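Local coordinates for malonyl acyl carrier protein transacylase (Streptococcus pneumoniae, PDB 3IM8) that probably transfers malonyl groups from coenzyme A to holo-acyl carrier protein, supplying the malonyl-ACP used in fatty acid synthesis, at residues Leu66-Arg74 with Tyr94-Phe105; Gln82-Ser90 with Cys224-Val234. One frame throughout, in Å; residues are numbered along the deposited sequence.

In the fold
Both contacts are buried and surround the chain that carries the predicted active-site serine: strand 85-88 runs into Ser90, and helix 92-99 follows. Contact 1 packs that helix, and Phe105 at the start of helix 105-122, against helix 58-78, mainly through apolar side chains and a ring face, with no clear hydrogen bond across it. Contact 2 instead adds the loop 224-234 to strand 85-88, an edge strand of the four-stranded parallel sheet, through backbone hydrogen bonds and a water. Contact 1 has one partly exposed polar margin, at Arg74, whereas contact 2 runs from a more exposed end at Asp84 and Val234 inward to Ser90. The two meet where Leu226 and Val86 pack on Ala96.

Contact 1: Leu66-Arg74 with Tyr94-Phe105; sequences LATSVAIYR and YSALVASGALDF
Ser69 OG is held by hydrogen bonds with Gly273 O and Ile65 O, while Ser69 CB touches Ser95 OG at 3.9 Å. Phe105 is a knob among Leu66, Ala67, Val70 and Arg74. Its ring gets there because CG is anti to the backbone N (chi1 172°). Val70 CG1 touches Phe105 CD1 at 3.6 Å, Leu66 CD2 meets Phe105 CE1 at 3.8 Å, and Ala67 CA lies at the ring edge. Arg74, whose NH1 is hydrogen-bonded to Thr32, brings its NH2 to 3.4 Å from Phe105 CB, the guanidinium plane turned 55° from the phenyl ring. Val70 CG1 also meets Val98 CG1 on helix 92-99, the two side chains crossing at about a right angle. Leu66 CD1 fits against Tyr94 CB at 3.6 Å. Ala99 CB sits over the centre of the Tyr73 ring in a CH-pi contact, 3.6 Å from the centroid. The helical segments 66-74 and 94-99 run in broadly similar directions, their axes 9.5 Å apart at closest approach and crossing at -36°. Tyr73 and Ala99 also touch strand 4-8: this is helix packing beside the parallel sheet of an alpha/beta acyltransferase core, involving helix 105-122 and the helix after the apparent nucleophile elbow.

Contact 2: Gln82-Ser90 with Cys224-Val234; sequences QPDMVAGLS and CPLVGNTEAAV. With ACT (acetate ion), chain B.
Val86 and Leu226 form a single parallel beta bridge, which joins an otherwise irregular loop to an edge strand of the parallel sheet. That strand leads into what appears to be a nucleophile elbow of the GxSxG type, with Gly88 and Ser90 its first two signature residues, consistent with the positive phi of Ser90 (59°). Val86 uses both polar backbone atoms: its N donates to Pro225 O at 2.9 Å, and its O receives Val227 N at 3.0 Å, nearly in line with the carbonyl. Two CA-H...O contacts flank this pair, from Met85 CA to Pro225 O and from Leu226 CA to Val86 O. Around the bridge, with chi1 at -60°, Val86 CG2 lies between its own backbone N and carbonyl carbon and meets Leu226 CB at 3.7 Å, while CG1 approaches Cys224 SG. Met85 turns at its last torsion, and its CE presses on Val227 CG2 at 3.4 Å, closer than usual for two methyl carbons. An acetate, probably from the crystallisation liquor, lies beside Ser90 and is hydrogen-bonded to His199 and Arg115. Farther on, one water spans the backbones, accepting from Gly88 N at 2.9 Å and lying 2.8 Å from Val227 O.

Contact 1: Leu66-Arg74 with Tyr94-Phe105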
ATOM      1  N   LEU A  66      -9.379  -0.761   1.257  1.00 16.92           N
ATOM      2  CA  LEU A  66      -9.460   0.560   1.908  1.00 16.61           C
ATOM      3  C   LEU A  66     -10.592   0.647   2.955  1.00 14.77           C
ATOM      4  O   LEU A  66     -10.398   1.168   4.046  1.00 14.11           O
ATOM      5  CB  LEU A  66      -9.574   1.706   0.883  1.00 16.31           C
ATOM      6  CG  LEU A  66      -9.810   3.095   1.518  1.00 18.28           C
ATOM      7  CD1 LEU A  66      -8.772   4.135   1.028  1.00 18.59           C
ATOM      8  CD2 LEU A  66     -11.278   3.603   1.369  1.00 21.56           C
ATOM      9  N   ALA A  67     -11.770   0.141   2.612  1.00 15.48           N
ATOM     10  CA  ALA A  67     -12.921   0.170   3.495  1.00 15.01           C
ATOM     11  C   ALA A  67     -12.637  -0.679   4.721  1.00 16.26           C
ATOM     12  O   ALA A  67     -12.942  -0.270   5.832  1.00 17.65           O
ATOM     13  CB  ALA A  67     -14.142  -0.350   2.771  1.00 14.76           C
ATOM     14  N   THR A  68     -12.032  -1.856   4.514  1.00 16.88           N
ATOM     15  CA  THR A  68     -11.694  -2.753   5.609  1.00 16.30           C
ATOM     16  C   THR A  68     -10.657  -2.145   6.547  1.00 16.57           C
ATOM     17  O   THR A  68     -10.853  -2.102   7.734  1.00 17.21           O
ATOM     18  CB  THR A  68     -11.196  -4.048   5.074  1.00 15.91           C
ATOM     19  OG1 THR A  68     -12.260  -4.672   4.341  1.00 13.91           O
ATOM     20  CG2 THR A  68     -10.775  -4.942   6.247  1.00 16.49           C
ATOM     21  N   SER A  69      -9.576  -1.640   5.982  1.00 16.46           N
ATOM     22  CA  SER A  69      -8.561  -0.936   6.751  1.00 16.53           C
ATOM     23  C   SER A  69      -9.069   0.276   7.511  1.00 16.24           C
ATOM     24  O   SER A  69      -8.765   0.413   8.691  1.00 17.14           O
ATOM     25  CB  SER A  69      -7.448  -0.485   5.821  1.00 15.85           C
ATOM     26  OG  SER A  69      -6.874  -1.635   5.233  1.00 17.77           O
ATOM     27  N   VAL A  70      -9.756   1.192   6.831  1.00 15.95           N
ATOM     28  CA  VAL A  70     -10.373   2.355   7.522  1.00 15.66           C
ATOM     29  C   VAL A  70     -11.247   1.906   8.682  1.00 16.39           C
ATOM     30  O   VAL A  70     -11.181   2.491   9.786  1.00 16.85           O
ATOM     31  CB  VAL A  70     -11.127   3.275   6.560  1.00 14.88           C
ATOM     32  CG1 VAL A  70     -11.802   4.431   7.293  1.00 15.06           C
ATOM     33  CG2 VAL A  70     -10.121   3.847   5.545  1.00 15.72           C
ATOM     34  N   ALA A  71     -12.050   0.868   8.460  1.00 17.03           N
ATOM     35  CA  ALA A  71     -12.880   0.305   9.554  1.00 17.88           C
ATOM     36  C   ALA A  71     -12.044  -0.193  10.753  1.00 18.36           C
ATOM     37  O   ALA A  71     -12.402   0.061  11.917  1.00 18.66           O
ATOM     38  CB  ALA A  71     -13.692  -0.807   9.043  1.00 18.66           C
ATOM     39  N   ILE A  72     -10.956  -0.904  10.477  1.00 18.61           N
ATOM     40  CA  ILE A  72     -10.065  -1.391  11.538  1.00 19.67           C
ATOM     41  C   ILE A  72      -9.399  -0.212  12.295  1.00 20.42           C
ATOM     42  O   ILE A  72      -9.300  -0.190  13.535  1.00 21.32           O
ATOM     43  CB  ILE A  72      -8.999  -2.372  10.981  1.00 19.19           C
ATOM     44  CG1 ILE A  72      -9.684  -3.634  10.454  1.00 20.54           C
ATOM     45  CG2 ILE A  72      -8.038  -2.774  12.103  1.00 19.21           C
ATOM     46  CD1 ILE A  72      -8.814  -4.565   9.745  1.00 19.77           C
ATOM     47  N   TYR A  73      -8.957   0.778  11.560  1.00 21.17           N
ATOM     48  CA  TYR A  73      -8.376   1.979  12.203  1.00 22.14           C
ATOM     49  C   TYR A  73      -9.411   2.661  13.078  1.00 22.81           C
ATOM     50  O   TYR A  73      -9.106   2.979  14.233  1.00 22.79           O
ATOM     51  CB  TYR A  73      -7.825   2.938  11.143  1.00 22.59           C
ATOM     52  CG  TYR A  73      -7.936   4.407  11.460  1.00 25.07           C
ATOM     53  CD1 TYR A  73      -7.024   5.030  12.283  1.00 28.71           C
ATOM     54  CD2 TYR A  73      -8.945   5.187  10.875  1.00 28.29           C
ATOM     55  CE1 TYR A  73      -7.156   6.409  12.572  1.00 31.99           C
ATOM     56  CE2 TYR A  73      -9.078   6.516  11.130  1.00 30.65           C
ATOM     57  CZ  TYR A  73      -8.191   7.134  11.972  1.00 34.21           C
ATOM     58  OH  TYR A  73      -8.351   8.508  12.200  1.00 39.54           O
ATOM     59  N   ARG A  74     -10.641   2.825  12.557  1.00 23.00           N
ATOM     60  CA  ARG A  74     -11.725   3.426  13.318  1.00 22.78           C
ATOM     61  C   ARG A  74     -12.069   2.623  14.574  1.00 23.50           C
ATOM     62  O   ARG A  74     -12.354   3.204  15.632  1.00 22.02           O
ATOM     63  CB  ARG A  74     -12.979   3.669  12.460  1.00 22.93           C
ATOM     64  CG  ARG A  74     -12.881   4.844  11.548  1.00 22.00           C
ATOM     65  CD  ARG A  74     -14.056   4.881  10.583  1.00 19.24           C
ATOM     66  NE  ARG A  74     -14.068   6.073   9.736  1.00 18.97           N
ATOM     67  CZ  ARG A  74     -15.093   6.403   8.958  1.00 20.11           C
ATOM     68  NH1 ARG A  74     -16.174   5.624   8.940  1.00 18.60           N
ATOM     69  NH2 ARG A  74     -15.054   7.531   8.236  1.00 20.79           N
ATOM     70  N   TYR A  94      -3.823   5.693   0.707  1.00 18.25           N
ATOM     71  CA  TYR A  94      -5.140   6.357   0.664  1.00 18.16           C
ATOM     72  C   TYR A  94      -5.876   6.148   1.960  1.00 18.01           C
ATOM     73  O   TYR A  94      -6.517   7.064   2.487  1.00 19.43           O
ATOM     74  CB  TYR A  94      -5.996   5.879  -0.515  1.00 17.24           C
ATOM     75  CG  TYR A  94      -5.559   6.405  -1.846  1.00 17.69           C
ATOM     76  CD1 TYR A  94      -4.413   5.910  -2.463  1.00 18.27           C
ATOM     77  CD2 TYR A  94      -6.270   7.420  -2.476  1.00 20.67           C
ATOM     78  CE1 TYR A  94      -4.009   6.402  -3.723  1.00 20.70           C
ATOM     79  CE2 TYR A  94      -5.878   7.913  -3.741  1.00 22.14           C
ATOM     80  CZ  TYR A  94      -4.765   7.398  -4.346  1.00 20.56           C
ATOM     81  OH  TYR A  94      -4.383   7.851  -5.574  1.00 22.15           O
ATOM     82  N   SER A  95      -5.768   4.935   2.485  1.00 17.87           N
ATOM     83  CA  SER A  95      -6.306   4.608   3.835  1.00 17.81           C
ATOM     84  C   SER A  95      -5.718   5.546   4.911  1.00 17.35           C
ATOM     85  O   SER A  95      -6.445   6.044   5.757  1.00 16.26           O
ATOM     86  CB  SER A  95      -5.990   3.141   4.195  1.00 17.48           C
ATOM     87  OG  SER A  95      -6.466   2.237   3.207  1.00 16.77           O
ATOM     88  N   ALA A  96      -4.387   5.738   4.833  1.00 18.50           N
ATOM     89  CA  ALA A  96      -3.574   6.649   5.655  1.00 18.29           C
ATOM     90  C   ALA A  96      -3.980   8.117   5.441  1.00 19.89           C
ATOM     91  O   ALA A  96      -4.038   8.897   6.391  1.00 21.16           O
ATOM     92  CB  ALA A  96      -2.204   6.469   5.281  1.00 16.71           C
ATOM     93  N   LEU A  97      -4.286   8.495   4.198  1.00 20.45           N
ATOM     94  CA  LEU A  97      -4.840   9.840   3.914  1.00 20.82           C
ATOM     95  C   LEU A  97      -6.149  10.065   4.629  1.00 20.25           C
ATOM     96  O   LEU A  97      -6.372  11.153   5.164  1.00 20.96           O
ATOM     97  CB  LEU A  97      -5.010  10.113   2.408  1.00 19.67           C
ATOM     98  CG  LEU A  97      -3.675  10.487   1.730  1.00 20.46           C
ATOM     99  CD1 LEU A  97      -3.831  10.430   0.188  1.00 17.07           C
ATOM    100  CD2 LEU A  97      -3.133  11.867   2.199  1.00 18.55           C
ATOM    101  N   VAL A  98      -6.999   9.049   4.649  1.00 20.09           N
ATOM    102  CA  VAL A  98      -8.257   9.081   5.423  1.00 20.15           C
ATOM    103  C   VAL A  98      -7.991   9.174   6.926  1.00 21.25           C
ATOM    104  O   VAL A  98      -8.537  10.056   7.608  1.00 21.75           O
ATOM    105  CB  VAL A  98      -9.199   7.896   5.112  1.00 20.15           C
ATOM    106  CG1 VAL A  98     -10.425   7.857   6.118  1.00 19.40           C
ATOM    107  CG2 VAL A  98      -9.720   7.998   3.685  1.00 19.15           C
ATOM    108  N   ALA A  99      -7.110   8.312   7.437  1.00 21.85           N
ATOM    109  CA  ALA A  99      -6.761   8.365   8.843  1.00 22.74           C
ATOM    110  C   ALA A  99      -6.092   9.686   9.236  1.00 23.09           C
ATOM    111  O   ALA A  99      -6.251  10.131  10.349  1.00 23.39           O
ATOM    112  CB  ALA A  99      -5.888   7.171   9.215  1.00 23.21           C
ATOM    113  N   SER A 100      -5.378  10.340   8.312  1.00 23.43           N
ATOM    114  CA  SER A 100      -4.614  11.523   8.673  1.00 23.58           C
ATOM    115  C   SER A 100      -5.457  12.761   8.576  1.00 23.83           C
ATOM    116  O   SER A 100      -4.946  13.866   8.783  1.00 23.78           O
ATOM    117  CB  SER A 100      -3.374  11.673   7.776  1.00 24.04           C
ATOM    118  OG  SER A 100      -3.817  11.857   6.443  1.00 26.71           O
ATOM    119  N   GLY A 101      -6.737  12.584   8.244  1.00 23.63           N
ATOM    120  CA  GLY A 101      -7.721  13.662   8.230  1.00 23.93           C
ATOM    121  C   GLY A 101      -7.799  14.370   6.893  1.00 24.12           C
ATOM    122  O   GLY A 101      -8.767  15.114   6.633  1.00 25.00           O
ATOM    123  N   ALA A 102      -6.792  14.174   6.037  1.00 23.24           N
ATOM    124  CA  ALA A 102      -6.746  14.897   4.759  1.00 23.12           C
ATOM    125  C   ALA A 102      -7.759  14.464   3.677  1.00 23.12           C
ATOM    126  O   ALA A 102      -8.221  15.288   2.876  1.00 23.03           O
ATOM    127  CB  ALA A 102      -5.344  14.924   4.188  1.00 23.48           C
ATOM    128  N   LEU A 103      -8.114  13.191   3.652  1.00 23.45           N
ATOM    129  CA  LEU A 103      -9.080  12.685   2.657  1.00 23.16           C
ATOM    130  C   LEU A 103     -10.376  12.179   3.314  1.00 22.82           C
ATOM    131  O   LEU A 103     -10.312  11.365   4.248  1.00 22.24           O
ATOM    132  CB  LEU A 103      -8.399  11.597   1.807  1.00 22.69           C
ATOM    133  CG  LEU A 103      -9.157  10.743   0.780  1.00 23.17           C
ATOM    134  CD1 LEU A 103      -9.805  11.620  -0.254  1.00 19.09           C
ATOM    135  CD2 LEU A 103      -8.119   9.793   0.146  1.00 22.31           C
ATOM    136  N   ASP A 104     -11.537  12.674   2.857  1.00 22.39           N
ATOM    137  CA  ASP A 104     -12.841  12.187   3.347  1.00 23.03           C
ATOM    138  C   ASP A 104     -13.017  10.690   2.997  1.00 22.47           C
ATOM    139  O   ASP A 104     -12.602  10.232   1.924  1.00 20.92           O
ATOM    140  CB  ASP A 104     -14.013  13.020   2.775  1.00 24.98           C
ATOM    141  CG  ASP A 104     -15.407  12.390   3.049  1.00 26.67           C
ATOM    142  OD1 ASP A 104     -15.936  12.534   4.176  1.00 28.93           O
ATOM    143  OD2 ASP A 104     -15.999  11.757   2.134  1.00 29.06           O
ATOM    144  N   PHE A 105     -13.612   9.941   3.912  1.00 22.16           N
ATOM    145  CA  PHE A 105     -13.709   8.524   3.708  1.00 23.75           C
ATOM    146  C   PHE A 105     -14.521   8.158   2.452  1.00 24.39           C
ATOM    147  O   PHE A 105     -14.064   7.353   1.612  1.00 24.23           O
ATOM    148  CB  PHE A 105     -14.320   7.855   4.930  1.00 23.76           C
ATOM    149  CG  PHE A 105     -14.623   6.422   4.711  1.00 23.28           C
ATOM    150  CD1 PHE A 105     -13.612   5.548   4.350  1.00 23.25           C
ATOM    151  CD2 PHE A 105     -15.923   5.941   4.851  1.00 24.34           C
ATOM    152  CE1 PHE A 105     -13.873   4.168   4.153  1.00 23.55           C
ATOM    153  CE2 PHE A 105     -16.199   4.608   4.635  1.00 24.64           C
ATOM    154  CZ  PHE A 105     -15.155   3.713   4.278  1.00 24.44           C
TER

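Contact 2: Gln82-Ser90 with Cys224-Val234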
ATOM      1  N   GLN A  82      -4.835   6.288  19.121  1.00 34.49           N
ATOM      2  CA  GLN A  82      -4.820   7.363  18.153  1.00 34.07           C
ATOM      3  C   GLN A  82      -3.378   7.424  17.578  1.00 32.54           C
ATOM      4  O   GLN A  82      -2.409   7.454  18.350  1.00 32.53           O
ATOM      5  CB  GLN A  82      -5.235   8.665  18.884  1.00 35.38           C
ATOM      6  CG  GLN A  82      -5.144   9.965  18.079  1.00 38.71           C
ATOM      7  CD  GLN A  82      -5.785   9.853  16.684  1.00 43.95           C
ATOM      8  OE1 GLN A  82      -6.850   9.218  16.508  1.00 44.81           O
ATOM      9  NE2 GLN A  82      -5.120  10.468  15.680  1.00 44.22           N
ATOM     10  N   PRO A  83      -3.207   7.430  16.227  1.00 30.29           N
ATOM     11  CA  PRO A  83      -1.802   7.470  15.740  1.00 29.26           C
ATOM     12  C   PRO A  83      -1.149   8.852  15.787  1.00 28.00           C
ATOM     13  O   PRO A  83      -1.839   9.849  15.697  1.00 27.94           O
ATOM     14  CB  PRO A  83      -1.930   6.996  14.285  1.00 29.02           C
ATOM     15  CG  PRO A  83      -3.261   7.410  13.894  1.00 28.58           C
ATOM     16  CD  PRO A  83      -4.140   7.185  15.122  1.00 29.03           C
ATOM     17  N   ASP A  84       0.171   8.901  15.918  1.00 26.83           N
ATOM     18  CA  ASP A  84       0.905  10.172  15.863  1.00 26.79           C
ATOM     19  C   ASP A  84       1.400  10.482  14.454  1.00 25.61           C
ATOM     20  O   ASP A  84       1.624  11.658  14.078  1.00 24.63           O
ATOM     21  CB  ASP A  84       2.074  10.148  16.877  1.00 27.62           C
ATOM     22  CG  ASP A  84       1.570   9.964  18.317  1.00 29.41           C
ATOM     23  OD1 ASP A  84       0.872  10.862  18.789  1.00 30.49           O
ATOM     24  OD2 ASP A  84       1.787   8.907  18.939  1.00 32.73           O
ATOM     25  N   MET A  85       1.576   9.423  13.670  1.00 25.05           N
ATOM     26  CA  MET A  85       1.983   9.524  12.250  1.00 24.64           C
ATOM     27  C   MET A  85       1.383   8.337  11.511  1.00 23.79           C
ATOM     28  O   MET A  85       1.152   7.290  12.122  1.00 23.96           O
ATOM     29  CB  MET A  85       3.519   9.472  12.073  1.00 24.98           C
ATOM     30  CG  MET A  85       4.283  10.539  12.811  1.00 28.90           C
ATOM     31  SD  MET A  85       6.027  10.646  12.358  1.00 37.86           S
ATOM     32  CE  MET A  85       5.928  10.989  10.641  1.00 34.41           C
ATOM     33  N   VAL A  86       1.155   8.482  10.209  1.00 23.02           N
ATOM     34  CA  VAL A  86       0.660   7.373   9.382  1.00 22.12           C
ATOM     35  C   VAL A  86       1.458   7.197   8.092  1.00 22.02           C
ATOM     36  O   VAL A  86       2.137   8.101   7.678  1.00 20.97           O
ATOM     37  CB  VAL A  86      -0.842   7.509   9.014  1.00 22.18           C
ATOM     38  CG1 VAL A  86      -1.720   7.546  10.278  1.00 21.55           C
ATOM     39  CG2 VAL A  86      -1.088   8.742   8.107  1.00 22.39           C
ATOM     40  N   ALA A  87       1.297   6.030   7.448  1.00 21.82           N
ATOM     41  CA  ALA A  87       1.826   5.719   6.130  1.00 21.70           C
ATOM     42  C   ALA A  87       1.047   4.464   5.716  1.00 21.70           C
ATOM     43  O   ALA A  87       0.435   3.792   6.564  1.00 21.54           O
ATOM     44  CB  ALA A  87       3.352   5.400   6.202  1.00 21.96           C
ATOM     45  N   GLY A  88       1.069   4.147   4.432  1.00 21.12           N
ATOM     46  CA  GLY A  88       0.380   2.945   3.941  1.00 21.03           C
ATOM     47  C   GLY A  88       1.032   2.531   2.635  1.00 22.43           C
ATOM     48  O   GLY A  88       1.576   3.384   1.921  1.00 22.73           O
ATOM     49  N   LEU A  89       0.984   1.235   2.324  1.00 23.03           N
ATOM     50  CA  LEU A  89       1.646   0.707   1.131  1.00 24.04           C
ATOM     51  C   LEU A  89       0.762   0.903  -0.078  1.00 22.84           C
ATOM     52  O   LEU A  89      -0.254   0.221  -0.236  1.00 21.54           O
ATOM     53  CB  LEU A  89       2.003  -0.780   1.291  1.00 24.94           C
ATOM     54  CG  LEU A  89       2.638  -1.521   0.113  1.00 26.88           C
ATOM     55  CD1 LEU A  89       4.097  -1.138   0.030  1.00 29.80           C
ATOM     56  CD2 LEU A  89       2.455  -3.080   0.263  1.00 28.38           C
ATOM     57  N   SER A  90       1.102   1.822  -0.920  1.00 22.33           N
ATOM     58  CA  SER A  90       0.431   2.087  -2.208  1.00 22.34           C
ATOM     59  C   SER A  90      -0.997   2.422  -2.113  1.00 21.24           C
ATOM     60  O   SER A  90      -1.305   3.462  -1.845  1.00 20.45           O
ATOM     61  CB  SER A  90       0.680   0.940  -3.224  1.00 23.77           C
ATOM     62  OG  SER A  90       0.405   1.213  -4.474  1.00 25.05           O
ATOM     63  N   CYS A 224      -2.915  14.670  11.284  1.00 29.69           N
ATOM     64  CA  CYS A 224      -1.687  14.086  11.758  1.00 28.81           C
ATOM     65  C   CYS A 224      -0.733  13.833  10.569  1.00 26.93           C
ATOM     66  O   CYS A 224      -1.196  13.712   9.425  1.00 26.60           O
ATOM     67  CB  CYS A 224      -2.001  12.844  12.579  1.00 29.92           C
ATOM     68  SG  CYS A 224      -1.831  11.354  11.640  1.00 35.04           S
ATOM     69  N   PRO A 225       0.586  13.834  10.828  1.00 24.55           N
ATOM     70  CA  PRO A 225       1.542  13.781   9.754  1.00 23.83           C
ATOM     71  C   PRO A 225       1.470  12.418   9.051  1.00 23.39           C
ATOM     72  O   PRO A 225       1.293  11.384   9.719  1.00 23.21           O
ATOM     73  CB  PRO A 225       2.898  13.970  10.441  1.00 24.32           C
ATOM     74  CG  PRO A 225       2.566  14.580  11.840  1.00 24.07           C
ATOM     75  CD  PRO A 225       1.196  14.040  12.157  1.00 24.77           C
ATOM     76  N   LEU A 226       1.571  12.451   7.722  1.00 22.06           N
ATOM     77  CA  LEU A 226       1.610  11.249   6.849  1.00 22.10           C
ATOM     78  C   LEU A 226       2.941  11.233   6.091  1.00 22.19           C
ATOM     79  O   LEU A 226       3.318  12.234   5.507  1.00 23.61           O
ATOM     80  CB  LEU A 226       0.441  11.261   5.866  1.00 20.98           C
ATOM     81  CG  LEU A 226       0.403  10.132   4.805  1.00 20.82           C
ATOM     82  CD1 LEU A 226      -1.000   9.846   4.436  1.00 18.49           C
ATOM     83  CD2 LEU A 226       1.134  10.496   3.514  1.00 19.46           C
ATOM     84  N   VAL A 227       3.667  10.108   6.130  1.00 22.32           N
ATOM     85  CA  VAL A 227       4.902   9.924   5.366  1.00 20.40           C
ATOM     86  C   VAL A 227       4.572   9.300   4.008  1.00 20.80           C
ATOM     87  O   VAL A 227       4.110   8.154   3.932  1.00 21.58           O
ATOM     88  CB  VAL A 227       5.922   9.087   6.167  1.00 20.46           C
ATOM     89  CG1 VAL A 227       7.214   8.933   5.407  1.00 18.61           C
ATOM     90  CG2 VAL A 227       6.196   9.758   7.531  1.00 20.70           C
ATOM     91  N   GLY A 228       4.767  10.056   2.925  1.00 20.49           N
ATOM     92  CA  GLY A 228       4.370   9.565   1.606  1.00 20.21           C
ATOM     93  C   GLY A 228       5.311   8.556   0.983  1.00 20.08           C
ATOM     94  O   GLY A 228       6.515   8.578   1.203  1.00 19.77           O
ATOM     95  N   ASN A 229       4.750   7.666   0.173  1.00 20.95           N
ATOM     96  CA  ASN A 229       5.491   6.593  -0.497  1.00 20.48           C
ATOM     97  C   ASN A 229       6.566   7.100  -1.461  1.00 20.09           C
ATOM     98  O   ASN A 229       7.683   6.546  -1.556  1.00 18.66           O
ATOM     99  CB  ASN A 229       4.485   5.731  -1.292  1.00 20.99           C
ATOM    100  CG  ASN A 229       3.670   4.769  -0.411  1.00 20.09           C
ATOM    101  OD1 ASN A 229       3.920   4.565   0.816  1.00 21.29           O
ATOM    102  ND2 ASN A 229       2.716   4.151  -1.039  1.00 15.00           N
ATOM    103  N   THR A 230       6.206   8.162  -2.181  1.00 21.21           N
ATOM    104  CA  THR A 230       6.996   8.618  -3.335  1.00 21.76           C
ATOM    105  C   THR A 230       8.270   9.325  -2.867  1.00 22.88           C
ATOM    106  O   THR A 230       9.403   8.911  -3.244  1.00 21.93           O
ATOM    107  CB  THR A 230       6.137   9.490  -4.295  1.00 21.75           C
ATOM    108  OG1 THR A 230       4.938   8.788  -4.619  1.00 19.92           O
ATOM    109  CG2 THR A 230       6.904   9.836  -5.539  1.00 22.19           C
ATOM    110  N   GLU A 231       8.084  10.315  -1.983  1.00 22.93           N
ATOM    111  CA  GLU A 231       9.199  11.146  -1.538  1.00 24.24           C
ATOM    112  C   GLU A 231       9.811  10.670  -0.231  1.00 24.11           C
ATOM    113  O   GLU A 231      10.855  11.157   0.160  1.00 23.42           O
ATOM    114  CB  GLU A 231       8.752  12.594  -1.361  1.00 26.14           C
ATOM    115  CG  GLU A 231       8.186  13.246  -2.630  1.00 31.80           C
ATOM    116  CD  GLU A 231       9.262  13.761  -3.594  1.00 39.14           C
ATOM    117  OE1 GLU A 231       9.977  12.972  -4.268  1.00 40.58           O
ATOM    118  OE2 GLU A 231       9.361  15.004  -3.702  1.00 44.74           O
ATOM    119  N   ALA A 232       9.180   9.681   0.414  1.00 23.66           N
ATOM    120  CA  ALA A 232       9.569   9.225   1.759  1.00 22.74           C
ATOM    121  C   ALA A 232       9.736  10.464   2.645  1.00 22.90           C
ATOM    122  O   ALA A 232      10.768  10.645   3.265  1.00 22.59           O
ATOM    123  CB  ALA A 232      10.818   8.395   1.713  1.00 22.68           C
ATOM    124  N   ALA A 233       8.703  11.311   2.686  1.00 22.23           N
ATOM    125  CA  ALA A 233       8.742  12.539   3.479  1.00 22.11           C
ATOM    126  C   ALA A 233       7.332  12.847   3.944  1.00 22.06           C
ATOM    127  O   ALA A 233       6.363  12.307   3.386  1.00 22.67           O
ATOM    128  CB  ALA A 233       9.293  13.690   2.615  1.00 22.56           C
ATOM    129  N   VAL A 234       7.193  13.713   4.933  1.00 21.82           N
ATOM    130  CA  VAL A 234       5.871  14.080   5.481  1.00 22.47           C
ATOM    131  C   VAL A 234       5.189  14.868   4.407  1.00 23.37           C
ATOM    132  O   VAL A 234       5.740  15.864   3.914  1.00 24.71           O
ATOM    133  CB  VAL A 234       5.954  14.978   6.747  1.00 22.00           C
ATOM    134  CG1 VAL A 234       4.590  15.596   7.105  1.00 20.48           C
ATOM    135  CG2 VAL A 234       6.573  14.178   7.939  1.00 20.78           C
TER
HETATM  136  C   ACT B 500      -0.733  -1.330  -5.667  1.00 29.38           C
HETATM  137  O   ACT B 500       0.356  -0.736  -6.026  1.00 29.54           O
HETATM  138  OXT ACT B 500      -1.890  -0.666  -5.465  1.00 26.10           O
HETATM  139  CH3 ACT B 500      -0.484  -2.819  -5.518  1.00 28.03           C
HETATM  140  O   HOH W   1       1.950   6.529   3.067  1.00 13.88           O